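Local coordinates for oxysterol-binding protein homolog 1 (Saccharomyces cerevisiae, PDB 5H28), which transfers sterols and other lipids between membranes without vesicles, the ankyrin-repeat part described here targeting it to the nucleus-vacuole junction through NVJ1, at residues K195-I200 with L225-N230; E164-S169 with E174-N179; E59-W64 with L106-I111; L7-A12 with D23-Q28; A48-P53 with L90-Y95. All coordinates share one frame; numbering follows the deposited sequence.

Contact 1. Residues K195-I200 with L225-N230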
# COMPACT_ATOMS: atom_id res chain seq x y z
N LYS A 195 -15.61 -14.78 -17.85
CA LYS A 195 -16.17 -16.12 -17.92
C LYS A 195 -17.42 -16.25 -17.05
O LYS A 195 -18.35 -16.99 -17.40
CB LYS A 195 -15.12 -17.16 -17.51
CG LYS A 195 -13.99 -17.29 -18.54
CD LYS A 195 -12.95 -18.33 -18.16
CE LYS A 195 -12.05 -17.85 -17.02
NZ LYS A 195 -10.93 -18.81 -16.79
N LYS A 196 -17.45 -15.52 -15.94
CA LYS A 196 -18.59 -15.54 -15.02
C LYS A 196 -19.75 -14.73 -15.62
O LYS A 196 -20.90 -14.90 -15.22
CB LYS A 196 -18.19 -14.96 -13.66
CG LYS A 196 -19.13 -15.30 -12.50
CD LYS A 196 -18.60 -14.74 -11.18
CE LYS A 196 -19.35 -15.29 -9.97
NZ LYS A 196 -20.78 -14.91 -9.96
N ARG A 197 -19.42 -13.86 -16.56
CA ARG A 197 -20.39 -13.00 -17.24
C ARG A 197 -21.00 -11.94 -16.31
O ARG A 197 -22.13 -11.50 -16.50
CB ARG A 197 -21.48 -13.87 -17.89
CG ARG A 197 -20.92 -14.79 -18.97
CD ARG A 197 -21.92 -15.79 -19.53
NE ARG A 197 -22.93 -15.17 -20.39
CZ ARG A 197 -24.19 -14.94 -20.03
NH1 ARG A 197 -25.03 -14.38 -20.88
NH2 ARG A 197 -24.60 -15.26 -18.81
N ASP A 198 -20.21 -11.53 -15.32
CA ASP A 198 -20.61 -10.50 -14.36
C ASP A 198 -20.07 -9.20 -14.96
O ASP A 198 -18.93 -8.81 -14.68
CB ASP A 198 -19.97 -10.75 -13.00
CG ASP A 198 -20.41 -9.76 -11.93
OD1 ASP A 198 -20.93 -8.68 -12.28
OD2 ASP A 198 -20.21 -10.06 -10.73
N VAL A 199 -20.87 -8.54 -15.78
CA VAL A 199 -20.43 -7.31 -16.45
C VAL A 199 -20.12 -6.16 -15.50
O VAL A 199 -19.16 -5.41 -15.72
CB VAL A 199 -21.47 -6.85 -17.49
CG1 VAL A 199 -20.93 -5.65 -18.26
CG2 VAL A 199 -21.77 -7.98 -18.46
N ILE A 200 -20.91 -6.00 -14.45
CA ILE A 200 -20.66 -4.92 -13.50
C ILE A 200 -19.27 -5.08 -12.87
O ILE A 200 -18.52 -4.11 -12.77
CB ILE A 200 -21.74 -4.88 -12.39
CG1 ILE A 200 -23.07 -4.42 -12.99
CG2 ILE A 200 -21.31 -3.94 -11.26
CD1 ILE A 200 -24.20 -4.34 -11.99
N LEU A 225 -12.58 -14.82 -24.18
CA LEU A 225 -13.32 -15.63 -23.22
C LEU A 225 -14.82 -15.32 -23.25
O LEU A 225 -15.60 -15.88 -22.49
CB LEU A 225 -12.75 -15.43 -21.82
CG LEU A 225 -11.30 -15.90 -21.68
CD1 LEU A 225 -10.78 -15.58 -20.29
CD2 LEU A 225 -11.20 -17.40 -21.95
N VAL A 226 -15.20 -14.39 -24.13
CA VAL A 226 -16.60 -14.03 -24.30
C VAL A 226 -17.21 -15.11 -25.18
O VAL A 226 -16.52 -15.68 -26.03
CB VAL A 226 -16.74 -12.66 -25.02
CG1 VAL A 226 -18.20 -12.37 -25.31
CG2 VAL A 226 -16.15 -11.56 -24.16
N ARG A 227 -18.49 -15.42 -24.97
CA ARG A 227 -19.16 -16.43 -25.78
C ARG A 227 -19.02 -16.05 -27.25
O ARG A 227 -19.13 -14.88 -27.61
CB ARG A 227 -20.65 -16.51 -25.45
CG ARG A 227 -21.00 -17.20 -24.14
CD ARG A 227 -22.48 -17.55 -24.14
NE ARG A 227 -22.79 -18.56 -25.15
CZ ARG A 227 -24.01 -18.80 -25.63
NH1 ARG A 227 -25.05 -18.11 -25.18
NH2 ARG A 227 -24.20 -19.75 -26.54
N LYS A 228 -18.76 -17.04 -28.10
CA LYS A 228 -18.60 -16.79 -29.52
C LYS A 228 -19.94 -16.48 -30.17
O LYS A 228 -20.63 -17.38 -30.66
CB LYS A 228 -17.99 -18.02 -30.20
CG LYS A 228 -16.67 -18.50 -29.60
CD LYS A 228 -15.60 -17.43 -29.63
CE LYS A 228 -14.23 -18.02 -29.30
NZ LYS A 228 -14.24 -18.80 -28.04
N VAL A 229 -20.32 -15.20 -30.18
CA VAL A 229 -21.59 -14.81 -30.79
C VAL A 229 -21.35 -13.81 -31.93
O VAL A 229 -20.39 -13.04 -31.90
CB VAL A 229 -22.55 -14.21 -29.75
CG1 VAL A 229 -22.16 -12.79 -29.41
CG2 VAL A 229 -23.97 -14.29 -30.28
N ASN A 230 -22.25 -13.81 -32.91
CA ASN A 230 -22.14 -12.94 -34.08
C ASN A 230 -22.60 -11.49 -33.95
O ASN A 230 -21.85 -10.56 -34.24
CB ASN A 230 -22.89 -13.58 -35.25
CG ASN A 230 -22.40 -14.98 -35.58
OD1 ASN A 230 -22.94 -15.65 -36.46
ND2 ASN A 230 -21.37 -15.43 -34.88
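In the third predicted ankyrin repeat, Lys195 and Arg197 sit at the Schellman turn that closes helix 189-196, and here they meet Leu225 and Arg227 of the loop that leads on to helix 241-256. Arg197 is the residue with positive phi (68°), its N bonded to Val194 O, while Asp198 N returns to Phe193 O; Asp198 then caps the next helix, OD1 taking Met201 N. The apolar part is Lys195 on Leu225. Lys195 CG lies 4.0 Å from Leu225 CB, and Leu225 CD1 also touches the stem, 4.1 Å from Lys195 CD and 4.2 Å from Lys195 CE, the two side chains crossing at a slant. With CG beside the backbone N (chi1 -69°) and a bend at chi3, the lysine lays its methylenes against the leucine and still takes NZ to a salt bridge with Glu192. Further along, Arg197 NE comes within 4.5 Å of Arg227 CD, a loose, oblique approach. The NH1 atoms of Arg197 and Arg227 are 5.7 Å apart; Asp243 of helix 241-256, which forms a salt bridge with Arg197 NE and touches the Arg227 side chain, probably offsets part of this like charge. No hydrogen bond joins the two segments. The contact thus rests mainly on lysine methylenes against leucine, with the charged ends of Lys195 and Arg197 paired to Glu192 and Asp243.

Contact 2. Residues E164-S169 with E174-N179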
# COMPACT_ATOMS: atom_id res chain seq x y z
N GLU A 164 -12.71 -1.98 -2.47
CA GLU A 164 -12.29 -0.58 -2.46
C GLU A 164 -11.14 -0.38 -1.48
O GLU A 164 -10.15 0.29 -1.80
CB GLU A 164 -13.46 0.32 -2.06
CG GLU A 164 -14.56 0.49 -3.10
CD GLU A 164 -14.12 1.28 -4.31
OE1 GLU A 164 -13.36 2.26 -4.14
OE2 GLU A 164 -14.53 0.94 -5.44
N SER A 165 -11.26 -0.96 -0.30
CA SER A 165 -10.22 -0.84 0.72
C SER A 165 -8.91 -1.51 0.30
O SER A 165 -7.82 -1.03 0.61
CB SER A 165 -10.70 -1.44 2.05
OG SER A 165 -11.68 -0.62 2.66
N ILE A 166 -9.02 -2.64 -0.40
CA ILE A 166 -7.83 -3.36 -0.84
C ILE A 166 -7.06 -2.61 -1.91
O ILE A 166 -5.84 -2.44 -1.80
CB ILE A 166 -8.20 -4.75 -1.39
CG1 ILE A 166 -8.80 -5.60 -0.27
CG2 ILE A 166 -6.96 -5.44 -1.96
CD1 ILE A 166 -9.45 -6.87 -0.76
N LEU A 167 -7.75 -2.14 -2.95
CA LEU A 167 -7.07 -1.44 -4.03
C LEU A 167 -6.65 -0.01 -3.71
O LEU A 167 -5.81 0.55 -4.40
CB LEU A 167 -7.91 -1.49 -5.30
CG LEU A 167 -8.16 -2.91 -5.84
CD1 LEU A 167 -8.78 -2.84 -7.22
CD2 LEU A 167 -6.85 -3.68 -5.90
N SER A 168 -7.24 0.58 -2.67
CA SER A 168 -6.89 1.95 -2.30
C SER A 168 -5.67 1.99 -1.38
O SER A 168 -5.14 3.06 -1.08
CB SER A 168 -8.08 2.63 -1.62
OG SER A 168 -8.49 1.93 -0.46
N SER A 169 -5.21 0.81 -0.96
CA SER A 169 -4.04 0.70 -0.08
C SER A 169 -2.76 1.07 -0.82
O SER A 169 -2.43 0.48 -1.85
CB SER A 169 -3.92 -0.72 0.45
OG SER A 169 -2.61 -0.97 0.93
N GLU A 174 1.64 -1.73 -5.23
CA GLU A 174 2.81 -2.42 -5.77
C GLU A 174 2.91 -3.90 -5.40
O GLU A 174 3.61 -4.66 -6.07
CB GLU A 174 4.10 -1.72 -5.33
CG GLU A 174 4.76 -0.87 -6.40
CD GLU A 174 3.89 0.27 -6.88
OE1 GLU A 174 3.55 1.14 -6.06
OE2 GLU A 174 3.56 0.30 -8.09
N LEU A 175 2.21 -4.32 -4.35
CA LEU A 175 2.28 -5.72 -3.93
C LEU A 175 1.13 -6.61 -4.39
O LEU A 175 1.15 -7.82 -4.17
CB LEU A 175 2.45 -5.81 -2.41
CG LEU A 175 3.79 -5.26 -1.91
CD1 LEU A 175 3.92 -5.53 -0.43
CD2 LEU A 175 4.94 -5.89 -2.68
N LEU A 176 0.13 -6.00 -5.00
CA LEU A 176 -1.01 -6.74 -5.54
C LEU A 176 -1.23 -6.25 -6.96
O LEU A 176 -1.66 -5.11 -7.18
CB LEU A 176 -2.28 -6.50 -4.71
CG LEU A 176 -3.54 -7.16 -5.30
CD1 LEU A 176 -3.36 -8.68 -5.34
CD2 LEU A 176 -4.75 -6.80 -4.46
N ASP A 177 -0.91 -7.10 -7.93
CA ASP A 177 -1.06 -6.75 -9.33
C ASP A 177 -2.39 -7.29 -9.85
O ASP A 177 -2.56 -8.50 -10.01
CB ASP A 177 0.10 -7.32 -10.14
CG ASP A 177 0.05 -6.95 -11.61
OD1 ASP A 177 -0.82 -6.14 -12.00
OD2 ASP A 177 0.89 -7.46 -12.37
N ILE A 178 -3.32 -6.38 -10.12
CA ILE A 178 -4.63 -6.75 -10.61
C ILE A 178 -4.51 -7.51 -11.94
O ILE A 178 -5.39 -8.29 -12.30
CB ILE A 178 -5.53 -5.49 -10.78
CG1 ILE A 178 -6.99 -5.91 -11.01
CG2 ILE A 178 -5.03 -4.62 -11.92
CD1 ILE A 178 -7.96 -4.74 -10.98
N ASN A 179 -3.42 -7.28 -12.66
CA ASN A 179 -3.19 -7.94 -13.94
C ASN A 179 -2.30 -9.17 -13.86
O ASN A 179 -2.03 -9.82 -14.88
CB ASN A 179 -2.60 -6.95 -14.94
CG ASN A 179 -3.59 -5.88 -15.33
OD1 ASN A 179 -4.69 -6.19 -15.79
ND2 ASN A 179 -3.22 -4.62 -15.14
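Leu176 CD2 is the methyl that does most of the touching, meeting both Ile166 and Leu167 on the last turn of helix 160-167. It lies 3.6 Å from Ile166 CG2, the two side chains slanting past each other, and 4.0 Å from Leu167 CD2, where the leucines cross at about a right angle. Leu176 gets there with CG anti to its backbone N (chi1 175°), at the first residue beyond helix 172-175. The other Leu167 methyl, CD1, turns to Ile178 and meets its CD1 more loosely, at 4.3 Å. Between Leu176 and Ile178, Asp177, whose CB is directed away from helix 160-167, makes an Asx turn: OD1 takes Asn179 N at 2.9 Å, the donor standing well above the carboxylate plane. Round about, helix 130-156 backs the cluster, with Glu150 and Ala154 against Ile166 and Phe151 against Leu176. Helix 199-207 borders it as well, placing Trp204 on Leu167 and Leu205 on Ile178.

Contact 3. Residues E59-W64 with L106-I111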
# COMPACT_ATOMS: atom_id res chain seq x y z
N GLU A 59 5.49 3.41 21.67
CA GLU A 59 4.52 4.36 22.20
C GLU A 59 4.21 5.46 21.20
O GLU A 59 3.06 5.88 21.06
CB GLU A 59 5.04 5.00 23.50
CG GLU A 59 5.20 4.03 24.67
CD GLU A 59 3.92 3.33 25.05
OE1 GLU A 59 2.84 3.96 25.01
OE2 GLU A 59 3.99 2.14 25.42
N ILE A 60 5.23 5.94 20.49
CA ILE A 60 5.02 6.98 19.49
C ILE A 60 4.05 6.49 18.41
O ILE A 60 3.10 7.18 18.05
CB ILE A 60 6.36 7.39 18.83
CG1 ILE A 60 7.21 8.18 19.81
CG2 ILE A 60 6.10 8.21 17.57
CD1 ILE A 60 8.61 8.47 19.31
N VAL A 61 4.30 5.29 17.91
CA VAL A 61 3.46 4.72 16.87
C VAL A 61 2.03 4.42 17.33
O VAL A 61 1.07 4.77 16.65
CB VAL A 61 4.10 3.44 16.28
CG1 VAL A 61 3.12 2.74 15.36
CG2 VAL A 61 5.36 3.80 15.51
N HIS A 62 1.89 3.80 18.49
CA HIS A 62 0.56 3.46 18.98
C HIS A 62 -0.25 4.67 19.42
O HIS A 62 -1.48 4.64 19.37
CB HIS A 62 0.66 2.45 20.12
CG HIS A 62 1.05 1.08 19.67
ND1 HIS A 62 0.35 0.39 18.70
CD2 HIS A 62 2.05 0.26 20.06
CE1 HIS A 62 0.92 -0.79 18.51
NE2 HIS A 62 1.95 -0.89 19.32
N HIS A 63 0.43 5.74 19.82
CA HIS A 63 -0.26 6.95 20.26
C HIS A 63 -0.66 7.91 19.14
O HIS A 63 -1.77 8.43 19.13
CB HIS A 63 0.61 7.76 21.23
CG HIS A 63 0.51 7.33 22.66
ND1 HIS A 63 1.13 6.20 23.14
CD2 HIS A 63 -0.14 7.87 23.71
CE1 HIS A 63 0.88 6.06 24.42
NE2 HIS A 63 0.11 7.07 24.80
N TRP A 64 0.25 8.13 18.20
CA TRP A 64 0.01 9.14 17.17
C TRP A 64 -0.09 8.80 15.69
O TRP A 64 -0.06 9.70 14.85
CB TRP A 64 1.06 10.23 17.37
CG TRP A 64 1.05 10.74 18.79
CD1 TRP A 64 -0.04 11.11 19.51
CD2 TRP A 64 2.18 10.92 19.65
NE1 TRP A 64 0.33 11.51 20.76
CE2 TRP A 64 1.69 11.41 20.88
CE3 TRP A 64 3.56 10.72 19.51
CZ2 TRP A 64 2.52 11.70 21.97
CZ3 TRP A 64 4.39 11.02 20.60
CH2 TRP A 64 3.87 11.50 21.81
N LEU A 106 6.98 -3.41 9.98
CA LEU A 106 6.38 -4.27 8.96
C LEU A 106 5.08 -4.91 9.41
O LEU A 106 4.30 -5.39 8.59
CB LEU A 106 7.38 -5.35 8.52
CG LEU A 106 8.53 -4.82 7.65
CD1 LEU A 106 9.52 -5.93 7.35
CD2 LEU A 106 7.96 -4.26 6.36
N ASP A 107 4.82 -4.92 10.72
CA ASP A 107 3.58 -5.51 11.24
C ASP A 107 2.47 -4.48 11.40
O ASP A 107 1.35 -4.83 11.79
CB ASP A 107 3.82 -6.19 12.59
CG ASP A 107 4.59 -7.49 12.46
OD1 ASP A 107 4.50 -8.14 11.40
OD2 ASP A 107 5.29 -7.86 13.43
N GLN A 108 2.75 -3.21 11.11
CA GLN A 108 1.74 -2.17 11.26
C GLN A 108 0.78 -2.10 10.08
O GLN A 108 1.18 -2.27 8.93
CB GLN A 108 2.41 -0.81 11.46
CG GLN A 108 3.32 -0.77 12.67
CD GLN A 108 2.65 -1.36 13.89
OE1 GLN A 108 1.66 -0.82 14.39
NE2 GLN A 108 3.18 -2.47 14.38
N PRO A 109 -0.51 -1.85 10.36
CA PRO A 109 -1.57 -1.76 9.35
C PRO A 109 -1.31 -0.80 8.18
O PRO A 109 -1.64 -1.11 7.04
CB PRO A 109 -2.78 -1.33 10.17
CG PRO A 109 -2.54 -1.97 11.49
CD PRO A 109 -1.07 -1.70 11.71
N THR A 110 -0.71 0.35 8.47
CA THR A 110 -0.47 1.35 7.42
C THR A 110 0.92 1.39 6.81
O THR A 110 1.22 2.29 6.03
CB THR A 110 -0.78 2.77 7.94
OG1 THR A 110 0.15 3.11 8.98
CG2 THR A 110 -2.19 2.85 8.48
N ILE A 111 1.76 0.42 7.13
CA ILE A 111 3.11 0.42 6.58
C ILE A 111 3.13 0.22 5.07
O ILE A 111 2.30 -0.50 4.52
CB ILE A 111 3.99 -0.68 7.25
CG1 ILE A 111 5.47 -0.41 6.98
CG2 ILE A 111 3.61 -2.06 6.71
CD1 ILE A 111 6.01 0.82 7.70
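Val61 on helix 54-64 faces Gln108, which starts a type I turn running to Ile111, and their CA atoms are 9.1 Å apart, so side chains have to span the gap. Gln108 does most of that. Its chain bends at chi2 (-48°), which brings the amide round: NE2 returns to hydrogen-bond Phe104 O of the preceding helix, and OE1 is left facing helix 54-64. There OE1 is 4.0 Å from Val61 CG1 and 4.2 Å from His62 CE1. The imidazole and the amide stand nearly upright to each other, their planes 81° apart, and the touch at the ring is oblique. No hydrogen bond crosses, so the contact is a light one. Along the helix, His63 is tied down: its ND1 gives a second hydrogen bond to Glu59 O, at 2.9 Å, reaching the carbonyl from the face opposite to the helical donor His63 N. His63 CB in turn lies 3.6 Å above the plane of the Trp64 ring, toward its rim. The joint runs between predicted ankyrin repeats 1 and 2. Val61 also packs on Leu45 of helix 44-51 and on Phe104 of helix 99-106, while Ile60 and Trp64 face helix 18-28 through Leu21 and Leu25; from the 106-111 segment, Gln108 leans on Leu79 and Ile111 on Leu105.

Contact 4. Residues L7-A12 with D23-Q28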
# COMPACT_ATOMS: atom_id res chain seq x y z
N LEU A 7 17.19 19.69 18.29
CA LEU A 7 18.12 19.34 19.36
C LEU A 7 17.33 18.96 20.62
O LEU A 7 17.69 18.02 21.33
CB LEU A 7 19.04 20.53 19.66
CG LEU A 7 20.16 20.30 20.68
CD1 LEU A 7 21.15 19.29 20.12
CD2 LEU A 7 20.86 21.62 20.98
N LYS A 8 16.26 19.70 20.88
CA LYS A 8 15.40 19.47 22.03
C LYS A 8 14.74 18.10 21.95
O LYS A 8 14.72 17.34 22.92
CB LYS A 8 14.31 20.55 22.09
CG LYS A 8 13.31 20.40 23.22
CD LYS A 8 12.09 21.29 23.01
CE LYS A 8 12.46 22.76 22.96
NZ LYS A 8 13.00 23.25 24.26
N LEU A 9 14.21 17.78 20.78
CA LEU A 9 13.55 16.50 20.58
C LEU A 9 14.52 15.34 20.68
O LEU A 9 14.22 14.33 21.34
CB LEU A 9 12.85 16.49 19.22
CG LEU A 9 12.14 15.18 18.84
CD1 LEU A 9 11.13 14.83 19.92
CD2 LEU A 9 11.45 15.34 17.49
N LEU A 10 15.68 15.46 20.05
CA LEU A 10 16.68 14.40 20.10
C LEU A 10 17.14 14.15 21.53
O LEU A 10 17.38 13.01 21.92
CB LEU A 10 17.87 14.76 19.21
CG LEU A 10 17.65 14.55 17.72
CD1 LEU A 10 18.75 15.24 16.92
CD2 LEU A 10 17.62 13.06 17.41
N ASP A 11 17.24 15.21 22.32
CA ASP A 11 17.69 15.08 23.71
C ASP A 11 16.69 14.25 24.51
O ASP A 11 17.07 13.36 25.27
CB ASP A 11 17.85 16.47 24.34
CG ASP A 11 18.58 16.43 25.67
OD1 ASP A 11 19.70 15.87 25.73
OD2 ASP A 11 18.05 16.96 26.66
N ALA A 12 15.41 14.54 24.32
CA ALA A 12 14.36 13.80 25.02
C ALA A 12 14.30 12.35 24.55
O ALA A 12 14.13 11.43 25.35
CB ALA A 12 13.01 14.48 24.80
N ASP A 23 5.14 14.87 27.78
CA ASP A 23 5.01 16.14 28.47
C ASP A 23 5.76 17.25 27.74
O ASP A 23 5.29 18.38 27.65
CB ASP A 23 5.52 16.02 29.91
CG ASP A 23 4.53 15.31 30.82
OD1 ASP A 23 3.39 15.81 30.95
OD2 ASP A 23 4.89 14.27 31.41
N LEU A 24 6.94 16.92 27.22
CA LEU A 24 7.76 17.88 26.49
C LEU A 24 7.01 18.41 25.27
O LEU A 24 6.97 19.62 25.03
CB LEU A 24 9.07 17.21 26.07
CG LEU A 24 10.11 18.00 25.26
CD1 LEU A 24 9.63 18.16 23.83
CD2 LEU A 24 10.37 19.34 25.91
N LEU A 25 6.41 17.51 24.51
CA LEU A 25 5.66 17.89 23.32
C LEU A 25 4.44 18.72 23.70
O LEU A 25 4.14 19.74 23.09
CB LEU A 25 5.22 16.64 22.55
CG LEU A 25 6.19 16.03 21.53
CD1 LEU A 25 7.63 16.07 22.02
CD2 LEU A 25 5.75 14.60 21.24
N LYS A 26 3.73 18.27 24.73
CA LYS A 26 2.53 18.93 25.20
C LYS A 26 2.77 20.37 25.66
O LYS A 26 1.91 21.23 25.46
CB LYS A 26 1.92 18.11 26.34
CG LYS A 26 0.52 18.53 26.77
CD LYS A 26 -0.07 17.51 27.74
CE LYS A 26 -1.48 17.88 28.18
NZ LYS A 26 -2.07 16.86 29.09
N LYS A 27 3.93 20.64 26.25
CA LYS A 27 4.23 21.98 26.75
C LYS A 27 5.18 22.84 25.92
O LYS A 27 5.06 24.07 25.91
CB LYS A 27 4.77 21.90 28.18
CG LYS A 27 3.82 21.26 29.17
CD LYS A 27 4.34 19.94 29.68
CE LYS A 27 3.26 19.16 30.39
NZ LYS A 27 2.12 18.90 29.47
N GLN A 28 6.11 22.21 25.21
CA GLN A 28 7.08 22.98 24.43
C GLN A 28 6.89 22.98 22.92
O GLN A 28 7.35 23.89 22.24
CB GLN A 28 8.49 22.54 24.81
CG GLN A 28 8.87 22.96 26.22
CD GLN A 28 10.24 22.46 26.64
OE1 GLN A 28 11.19 22.51 25.86
NE2 GLN A 28 10.35 21.99 27.88
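Lys8 on helix 2-15 reaches across to Leu24 and Gln28 on helix 18-28, the two segments running nearly antiparallel at 156° with their axes 11.2 Å apart. From a CB directed toward the neighbour, CG comes 4.1 Å from Leu24 CD2. CD has two partners, 3.9 Å from Leu24 CD2 and 3.2 Å from Gln28 OE1. Bends at chi3 and chi4, both near -60°, then curl the chain round Gln28 OE1: CE is 3.2 Å from OE1, and NZ donates to OE1 at 2.5 Å, a bond short enough that its exact length is doubtful. NZ sits nearly along the C=O axis (165°). Were Lys8 an alanine, Gln28 OE1 would probably lose this donor and the methyls of Leu24 part of their cover. Deeper in the interface, Leu9 CD1 meets Leu25 CD1 at 4.3 Å, with Met44 touching both leucines. The hairpin is therefore joined by leucine inside and, toward its edge, by a lysine that is greasy along its stem and polar at its end.

Contact 5. Residues A48-P53 with L90-Y95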
# COMPACT_ATOMS: atom_id res chain seq x y z
N ALA A 48 13.46 9.05 16.29
CA ALA A 48 13.29 8.04 17.32
C ALA A 48 13.94 6.74 16.89
O ALA A 48 14.58 6.06 17.69
CB ALA A 48 11.82 7.82 17.62
N VAL A 49 13.78 6.38 15.62
CA VAL A 49 14.39 5.16 15.10
C VAL A 49 15.91 5.24 15.23
O VAL A 49 16.58 4.23 15.43
CB VAL A 49 14.00 4.93 13.62
CG1 VAL A 49 14.88 3.84 13.00
CG2 VAL A 49 12.54 4.53 13.53
N GLN A 50 16.45 6.45 15.14
CA GLN A 50 17.89 6.61 15.23
C GLN A 50 18.47 6.60 16.64
O GLN A 50 19.60 6.14 16.83
CB GLN A 50 18.32 7.91 14.54
CG GLN A 50 18.06 7.94 13.05
CD GLN A 50 18.74 9.10 12.37
OE1 GLN A 50 18.53 10.26 12.73
NE2 GLN A 50 19.56 8.80 11.37
N VAL A 51 17.72 7.07 17.63
CA VAL A 51 18.27 7.15 18.98
C VAL A 51 17.49 6.58 20.16
O VAL A 51 18.08 6.32 21.21
CB VAL A 51 18.58 8.64 19.34
CG1 VAL A 51 19.32 9.32 18.20
CG2 VAL A 51 17.28 9.38 19.66
N ALA A 52 16.19 6.37 20.00
CA ALA A 52 15.36 5.91 21.11
C ALA A 52 15.18 4.41 21.32
O ALA A 52 15.36 3.61 20.40
CB ALA A 52 13.99 6.57 21.01
N PRO A 53 14.82 4.01 22.55
CA PRO A 53 14.60 2.60 22.90
C PRO A 53 13.31 2.13 22.23
O PRO A 53 12.44 2.93 21.90
CB PRO A 53 14.45 2.64 24.42
CG PRO A 53 15.23 3.84 24.82
CD PRO A 53 14.85 4.84 23.76
N LEU A 90 11.37 3.21 8.00
CA LEU A 90 11.77 1.83 7.71
C LEU A 90 13.14 1.81 7.02
O LEU A 90 13.95 0.93 7.29
CB LEU A 90 10.72 1.15 6.83
CG LEU A 90 10.93 -0.34 6.55
CD1 LEU A 90 10.85 -1.15 7.83
CD2 LEU A 90 9.88 -0.81 5.55
N HIS A 91 13.39 2.77 6.13
CA HIS A 91 14.69 2.84 5.45
C HIS A 91 15.79 3.07 6.49
O HIS A 91 16.85 2.44 6.44
CB HIS A 91 14.76 4.02 4.47
CG HIS A 91 14.08 3.78 3.16
ND1 HIS A 91 12.74 4.02 2.96
CD2 HIS A 91 14.58 3.40 1.96
CE1 HIS A 91 12.44 3.80 1.70
NE2 HIS A 91 13.53 3.42 1.06
N ILE A 92 15.52 3.99 7.41
CA ILE A 92 16.48 4.32 8.45
C ILE A 92 16.73 3.14 9.38
O ILE A 92 17.87 2.83 9.72
CB ILE A 92 16.00 5.55 9.27
CG1 ILE A 92 15.75 6.75 8.34
CG2 ILE A 92 17.02 5.90 10.35
CD1 ILE A 92 16.95 7.21 7.54
N ALA A 93 15.65 2.47 9.78
CA ALA A 93 15.77 1.32 10.67
C ALA A 93 16.56 0.19 10.02
O ALA A 93 17.38 -0.45 10.67
CB ALA A 93 14.39 0.83 11.08
N ALA A 94 16.30 -0.06 8.74
CA ALA A 94 16.99 -1.12 8.02
C ALA A 94 18.48 -0.81 7.89
O ALA A 94 19.33 -1.66 8.15
CB ALA A 94 16.38 -1.29 6.63
N TYR A 95 18.80 0.42 7.51
CA TYR A 95 20.20 0.79 7.36
C TYR A 95 20.96 0.74 8.68
O TYR A 95 22.12 0.32 8.72
CB TYR A 95 20.32 2.19 6.76
CG TYR A 95 21.76 2.60 6.58
CD1 TYR A 95 22.57 1.97 5.63
CD2 TYR A 95 22.35 3.55 7.41
CE1 TYR A 95 23.92 2.28 5.51
CE2 TYR A 95 23.70 3.87 7.30
CZ TYR A 95 24.48 3.22 6.36
OH TYR A 95 25.81 3.52 6.27
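The flat group that takes part is the Gln50 amide, met by Ile92 CG2 at its nitrogen end: the methyl is 4.0 Å from Gln50 NE2 and 4.2 Å from Gln50 CD. The His91 ring belongs to the other side of helix 89-95, with ND1 hydrogen-bonded to Thr88 OG1 and NE2 to Leu121 O; Thr88 to His91 spell the TPLH motif familiar from ankyrin repeats. Gln50 meets Ile92 more tightly through its stem, CG to CG2 at 3.5 Å. CG2 is the Ile92 branch anti to its backbone N, and this sends it across to helix 44-51, where it also lies 4.0 Å from Val49 CG1. Val49 packs against the backbone itself. Its CG1, likewise anti to the backbone N (chi1 167°), goes down onto the helix at Ala93, 3.5 Å from CA and 3.6 Å from CB. The small alanine lets the chains come close, Val49 CA to Ala93 CA being 6.0 Å. Nothing polar joins the segments directly, but Arg98 NH1 bonds both Val49 O and Ala52 O, and Gln96 NE2 bonds Gln50 O. Predicted repeats 1 and 2 are thus stacked helix on helix. Ile101 of helix 99-106 closes over Val49 and Ala93 together, while Ala48, on the far side, packs against Leu13 of helix 2-15 and Ile57 of helix 54-64.

How the contacts relate
Along the chain the order is contact 4, then contacts 5 and 3 with alternating segments, then contact 2 and contact 1. Contacts 3 and 5 both join predicted ankyrin repeats 1 and 2, contact 5 helix to helix and contact 3 helix to loop; their centres are about 14 Å apart, and they touch through Ile60 on Ala48 and Leu106 on Leu90. Contact 4, in the N-terminal helix pair, abuts both, by Leu25 on Trp64 and Leu10 on Val51. Contacts 2 and 1 touch none of the others; the centres of contacts 1 and 4 are about 63 Å apart. The domain is thus elongated and built from local contacts, consistent with an ankyrin-repeat stack that recruits NVJ1.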